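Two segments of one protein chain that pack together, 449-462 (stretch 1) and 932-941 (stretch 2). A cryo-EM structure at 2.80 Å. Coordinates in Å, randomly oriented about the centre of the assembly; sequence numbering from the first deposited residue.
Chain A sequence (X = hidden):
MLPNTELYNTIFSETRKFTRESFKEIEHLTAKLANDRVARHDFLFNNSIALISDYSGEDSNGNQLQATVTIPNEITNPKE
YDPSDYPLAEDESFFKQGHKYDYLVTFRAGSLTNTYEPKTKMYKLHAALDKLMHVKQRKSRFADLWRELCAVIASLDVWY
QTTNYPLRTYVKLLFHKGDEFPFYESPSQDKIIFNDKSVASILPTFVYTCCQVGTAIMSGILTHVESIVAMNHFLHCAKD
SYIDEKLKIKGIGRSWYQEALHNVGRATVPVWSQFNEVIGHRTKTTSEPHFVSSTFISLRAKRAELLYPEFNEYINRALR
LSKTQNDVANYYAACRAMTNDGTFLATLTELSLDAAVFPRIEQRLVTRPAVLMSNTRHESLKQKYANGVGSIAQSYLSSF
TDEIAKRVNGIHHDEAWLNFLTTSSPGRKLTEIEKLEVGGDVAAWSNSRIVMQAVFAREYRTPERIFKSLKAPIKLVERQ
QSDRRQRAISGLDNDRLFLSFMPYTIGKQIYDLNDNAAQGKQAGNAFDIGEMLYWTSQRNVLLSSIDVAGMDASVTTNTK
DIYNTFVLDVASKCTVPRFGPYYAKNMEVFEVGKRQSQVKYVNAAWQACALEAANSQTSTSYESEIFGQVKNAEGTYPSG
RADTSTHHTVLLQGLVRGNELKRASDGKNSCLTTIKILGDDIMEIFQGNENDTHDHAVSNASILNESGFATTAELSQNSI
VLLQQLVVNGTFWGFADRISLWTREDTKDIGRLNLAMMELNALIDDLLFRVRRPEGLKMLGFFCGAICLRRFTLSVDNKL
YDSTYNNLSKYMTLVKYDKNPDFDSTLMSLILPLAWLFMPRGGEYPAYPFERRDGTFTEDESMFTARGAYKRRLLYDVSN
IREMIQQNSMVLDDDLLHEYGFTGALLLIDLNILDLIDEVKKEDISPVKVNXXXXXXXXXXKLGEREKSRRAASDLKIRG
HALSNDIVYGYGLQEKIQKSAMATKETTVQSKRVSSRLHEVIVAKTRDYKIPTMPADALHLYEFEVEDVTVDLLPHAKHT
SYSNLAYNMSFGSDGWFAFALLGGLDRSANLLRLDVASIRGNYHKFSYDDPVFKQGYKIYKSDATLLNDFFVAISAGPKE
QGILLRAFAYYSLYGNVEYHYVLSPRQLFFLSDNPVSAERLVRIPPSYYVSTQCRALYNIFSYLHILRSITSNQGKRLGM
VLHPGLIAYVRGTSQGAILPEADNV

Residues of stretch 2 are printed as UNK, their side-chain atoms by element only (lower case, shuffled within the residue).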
# COMPACT_ATOMS: atom_id res chain seq x y z
N ARG A 449 6.66 12.24 -2.68
CA ARG A 449 6.97 11.84 -4.05
C ARG A 449 6.84 13.00 -5.02
O ARG A 449 7.49 13.00 -6.07
CB ARG A 449 6.07 10.69 -4.47
CG ARG A 449 6.36 9.41 -3.73
CD ARG A 449 5.56 8.27 -4.27
NE ARG A 449 5.87 7.03 -3.56
CZ ARG A 449 6.86 6.22 -3.89
NH1 ARG A 449 7.64 6.50 -4.92
NH2 ARG A 449 7.08 5.12 -3.19
N ILE A 450 6.05 14.01 -4.68
CA ILE A 450 5.83 15.09 -5.64
C ILE A 450 6.99 16.09 -5.62
O ILE A 450 7.33 16.66 -6.66
CB ILE A 450 4.45 15.74 -5.39
CG1 ILE A 450 4.03 16.58 -6.59
CG2 ILE A 450 4.40 16.53 -4.10
CD1 ILE A 450 3.78 15.76 -7.83
N VAL A 451 7.66 16.28 -4.48
CA VAL A 451 8.86 17.11 -4.47
C VAL A 451 10.02 16.38 -5.12
O VAL A 451 10.82 16.97 -5.85
CB VAL A 451 9.17 17.57 -3.03
CG1 VAL A 451 10.51 18.26 -2.93
CG2 VAL A 451 8.10 18.52 -2.57
N MET A 452 10.09 15.06 -4.90
CA MET A 452 11.06 14.21 -5.59
C MET A 452 10.86 14.25 -7.10
O MET A 452 11.83 14.24 -7.87
CB MET A 452 10.94 12.79 -5.05
CG MET A 452 11.74 11.69 -5.72
SD MET A 452 13.52 11.68 -5.60
CE MET A 452 13.91 10.52 -6.91
N GLN A 453 9.61 14.31 -7.55
CA GLN A 453 9.34 14.40 -8.98
C GLN A 453 9.63 15.79 -9.52
O GLN A 453 10.07 15.95 -10.66
CB GLN A 453 7.90 13.98 -9.26
CG GLN A 453 7.50 13.99 -10.72
CD GLN A 453 8.28 13.01 -11.55
OE1 GLN A 453 8.49 11.87 -11.15
NE2 GLN A 453 8.74 13.46 -12.70
N ALA A 454 9.41 16.82 -8.70
CA ALA A 454 9.71 18.19 -9.12
C ALA A 454 11.21 18.45 -9.18
O ALA A 454 11.65 19.33 -9.92
CB ALA A 454 9.04 19.18 -8.18
N VAL A 455 12.00 17.71 -8.41
CA VAL A 455 13.45 17.92 -8.41
C VAL A 455 14.09 17.30 -9.65
O VAL A 455 14.89 17.94 -10.34
CB VAL A 455 14.05 17.38 -7.10
CG1 VAL A 455 15.54 17.22 -7.20
CG2 VAL A 455 13.77 18.35 -5.98
N PHE A 456 13.73 16.05 -9.97
CA PHE A 456 14.31 15.34 -11.10
C PHE A 456 13.44 15.43 -12.35
O PHE A 456 13.39 14.48 -13.14
CB PHE A 456 14.54 13.88 -10.74
CG PHE A 456 15.59 13.68 -9.70
CD1 PHE A 456 16.93 13.68 -10.04
CD2 PHE A 456 15.24 13.50 -8.38
CE1 PHE A 456 17.89 13.50 -9.08
CE2 PHE A 456 16.20 13.32 -7.42
CZ PHE A 456 17.53 13.32 -7.77
N ALA A 457 12.75 16.55 -12.54
CA ALA A 457 11.85 16.70 -13.67
C ALA A 457 12.58 16.88 -14.99
O ALA A 457 11.98 16.69 -16.05
CB ALA A 457 10.92 17.88 -13.45
N ARG A 458 13.87 17.22 -14.95
CA ARG A 458 14.63 17.40 -16.18
C ARG A 458 14.95 16.08 -16.87
O ARG A 458 15.32 16.09 -18.04
CB ARG A 458 15.94 18.14 -15.89
CG ARG A 458 16.96 17.31 -15.16
CD ARG A 458 18.19 18.11 -14.82
NE ARG A 458 17.93 19.08 -13.75
CZ ARG A 458 18.82 19.96 -13.31
NH1 ARG A 458 20.03 20.00 -13.83
NH2 ARG A 458 18.49 20.80 -12.34
N GLU A 459 14.80 14.96 -16.17
CA GLU A 459 15.10 13.66 -16.73
C GLU A 459 13.88 12.75 -16.76
O GLU A 459 14.02 11.53 -16.78
CB GLU A 459 16.25 13.00 -15.96
CG GLU A 459 15.99 12.75 -14.50
CD GLU A 459 17.18 12.12 -13.81
OE1 GLU A 459 18.23 11.98 -14.47
OE2 GLU A 459 17.06 11.75 -12.63
N TYR A 460 12.68 13.33 -16.78
CA TYR A 460 11.46 12.55 -16.91
C TYR A 460 11.36 11.87 -18.27
O TYR A 460 10.77 10.79 -18.38
CB TYR A 460 10.25 13.44 -16.66
CG TYR A 460 8.91 12.75 -16.80
CD1 TYR A 460 8.46 11.85 -15.85
CD2 TYR A 460 8.09 13.02 -17.89
CE1 TYR A 460 7.24 11.23 -15.98
CE2 TYR A 460 6.87 12.40 -18.03
CZ TYR A 460 6.45 11.51 -17.08
OH TYR A 460 5.24 10.89 -17.22
N ARG A 461 11.93 12.48 -19.31
CA ARG A 461 11.88 11.95 -20.66
C ARG A 461 13.16 11.21 -21.05
O ARG A 461 13.31 10.84 -22.21
CB ARG A 461 11.63 13.07 -21.66
CG ARG A 461 10.35 13.85 -21.44
CD ARG A 461 9.12 13.05 -21.78
NE ARG A 461 7.92 13.87 -21.66
CZ ARG A 461 6.68 13.43 -21.84
NH1 ARG A 461 6.46 12.17 -22.15
NH2 ARG A 461 5.67 14.26 -21.70
N THR A 462 14.06 10.99 -20.11
CA THR A 462 15.37 10.40 -20.38
C THR A 462 15.34 8.92 -20.09
O THR A 462 14.94 8.52 -18.99
CB THR A 462 16.43 11.07 -19.52
OG1 THR A 462 16.47 12.47 -19.83
CG2 THR A 462 17.79 10.47 -19.77
N UNK A 932 10.54 27.70 -8.82
CA UNK A 932 11.28 27.01 -9.87
C UNK A 932 10.91 25.53 -9.94
O UNK A 932 10.71 25.00 -11.04
c UNK A 932 12.78 27.19 -9.65
o UNK A 932 15.43 27.67 -9.65
o UNK A 932 15.89 26.46 -11.42
c UNK A 932 15.09 26.93 -10.59
c UNK A 932 13.63 26.58 -10.73
N UNK A 933 10.78 24.88 -8.78
CA UNK A 933 10.40 23.46 -8.77
C UNK A 933 8.98 23.26 -9.27
O UNK A 933 8.73 22.32 -10.04
c UNK A 933 11.85 22.19 -5.37
c UNK A 933 10.55 22.88 -7.36
c UNK A 933 11.95 22.70 -6.79
c UNK A 933 12.78 21.76 -7.62
N UNK A 934 8.05 24.14 -8.89
CA UNK A 934 6.67 23.96 -9.35
C UNK A 934 6.52 24.30 -10.83
O UNK A 934 5.75 23.63 -11.54
c UNK A 934 5.73 24.81 -8.51
N UNK A 935 7.25 25.30 -11.32
CA UNK A 935 7.24 25.64 -12.73
C UNK A 935 7.82 24.51 -13.57
O UNK A 935 7.31 24.21 -14.65
o UNK A 935 7.48 27.97 -12.13
c UNK A 935 7.96 27.39 -14.39
c UNK A 935 8.02 26.94 -12.95
N UNK A 936 8.87 23.86 -13.08
CA UNK A 936 9.43 22.72 -13.79
C UNK A 936 8.51 21.51 -13.72
O UNK A 936 8.47 20.71 -14.66
c UNK A 936 10.80 22.37 -13.25
o UNK A 936 10.70 21.89 -11.92
N UNK A 937 7.76 21.36 -12.63
CA UNK A 937 6.85 20.23 -12.50
C UNK A 937 5.63 20.38 -13.41
O UNK A 937 5.11 19.37 -13.90
c UNK A 937 5.46 18.95 -10.68
c UNK A 937 5.23 18.98 -9.19
c UNK A 937 6.03 17.61 -11.08
c UNK A 937 6.42 20.07 -11.05
N UNK A 938 5.19 21.61 -13.67
CA UNK A 938 4.06 21.83 -14.56
C UNK A 938 4.33 21.46 -16.02
O UNK A 938 3.38 21.39 -16.80
c UNK A 938 2.56 25.17 -13.30
o UNK A 938 2.87 25.85 -14.30
c UNK A 938 2.98 23.73 -13.26
c UNK A 938 3.63 23.29 -14.53
o UNK A 938 1.94 25.64 -12.33
N UNK A 939 5.58 21.25 -16.41
CA UNK A 939 5.91 20.99 -17.79
C UNK A 939 5.91 19.51 -18.14
O UNK A 939 6.58 19.11 -19.09
c UNK A 939 7.28 21.59 -18.12
n UNK A 939 6.09 23.93 -19.56
c UNK A 939 7.42 23.04 -17.76
c UNK A 939 6.26 23.87 -18.25
o UNK A 939 5.51 24.42 -17.46
N UNK A 940 5.18 18.69 -17.39
CA UNK A 940 5.27 17.25 -17.56
C UNK A 940 4.02 16.59 -18.10
O UNK A 940 4.08 15.44 -18.51
c UNK A 940 7.02 16.91 -15.65
c UNK A 940 8.12 16.70 -16.65
c UNK A 940 7.25 16.10 -14.40
c UNK A 940 5.65 16.57 -16.23
N UNK A 941 2.88 17.28 -18.10
CA UNK A 941 1.69 16.75 -18.74
C UNK A 941 0.55 17.74 -18.68
O UNK A 941 0.38 18.40 -17.65

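Position 932 carries three side-chain carbons in an unbranched run, the third bearing two oxygens. This is a carboxylate on a two-carbon linker, and none of it comes within contact range of stretch 1; the residue is Glu932.

At position 933 there are four carbons and no heteroatom, forked at the second, with CB directed toward stretch 1. CB lies 4.1 Å from CB of Ala454, and one of the terminal carbons lies 3.5 Å from O of Ala454. A carbon chain that forks one atom beyond CB is leucine. In Leu933, CD2 is the methyl that approaches the carbonyl, and it also packs 3.9 Å from CG2 of Val455.

Position 934 has a single carbon, CB, which points away from stretch 1 and makes no contact with it: Ala934. At 935 the first carbon holds both an oxygen and a second carbon, the branched pattern of threonine; Thr935 is likewise out of reach.

Position 936 has one carbon followed by one oxygen, and its CB points toward stretch 1. The oxygen sits 3.4 Å from O of Ala454, and so small a hydroxyl side chain is serine. The hydroxyl of Ser936 is nevertheless committed to its own helix, OG donating to O of Leu933 at 2.8 Å. The backbone contributes as well, with O of Ser936 lying 3.9 Å from CB of Ala457.

Position 937 again shows four carbons forked at the second. Its CB points sideways, but the end of the side chain comes nearer to stretch 1, reaching Ile450, Gln453 and Ala454. This is Leu937, with chi1 in t and chi2 in p. CD2 lies 3.7 Å from CG1 of Ile450 and 3.9 Å from CB of Ala454, while CD1 is 3.9 Å from CG of Gln453.

Position 938 repeats the three carbons ending in two oxygens and is Glu938, beyond the reach of stretch 1. At 939 three carbons end in one oxygen and one nitrogen, a carboxamide; the end of Gln939 leads away from the contact.

Position 940 has four carbons forked at the second, and its branches meet Gln453, Ala457 and Tyr460. It is Leu940, the residue with the largest area covered across this contact. CD1 lies 3.5 Å from NE2 of Gln453 and 4.2 Å from CB of Ala457; CD2 lies 3.9 Å from CD2 of Tyr460. Position 941 has no side-chain atoms and is Gly941.

The contact works by apolar packing, with no hydrogen bond across it. The two helices cross at 81°, their axes approaching to 8.7 Å, and the small side chain of Ala454 permits close backbone approach: its CA is 4.9 Å from CA of Leu937. Leu933 and Leu937 pack around this alanine, and Leu940 extends the interface past the first helix to Ala457 and Tyr460. Together the stretches bury 502 Å², joining segments far apart in sequence.

Stretch 2 (932-941) ELATSLEQLG
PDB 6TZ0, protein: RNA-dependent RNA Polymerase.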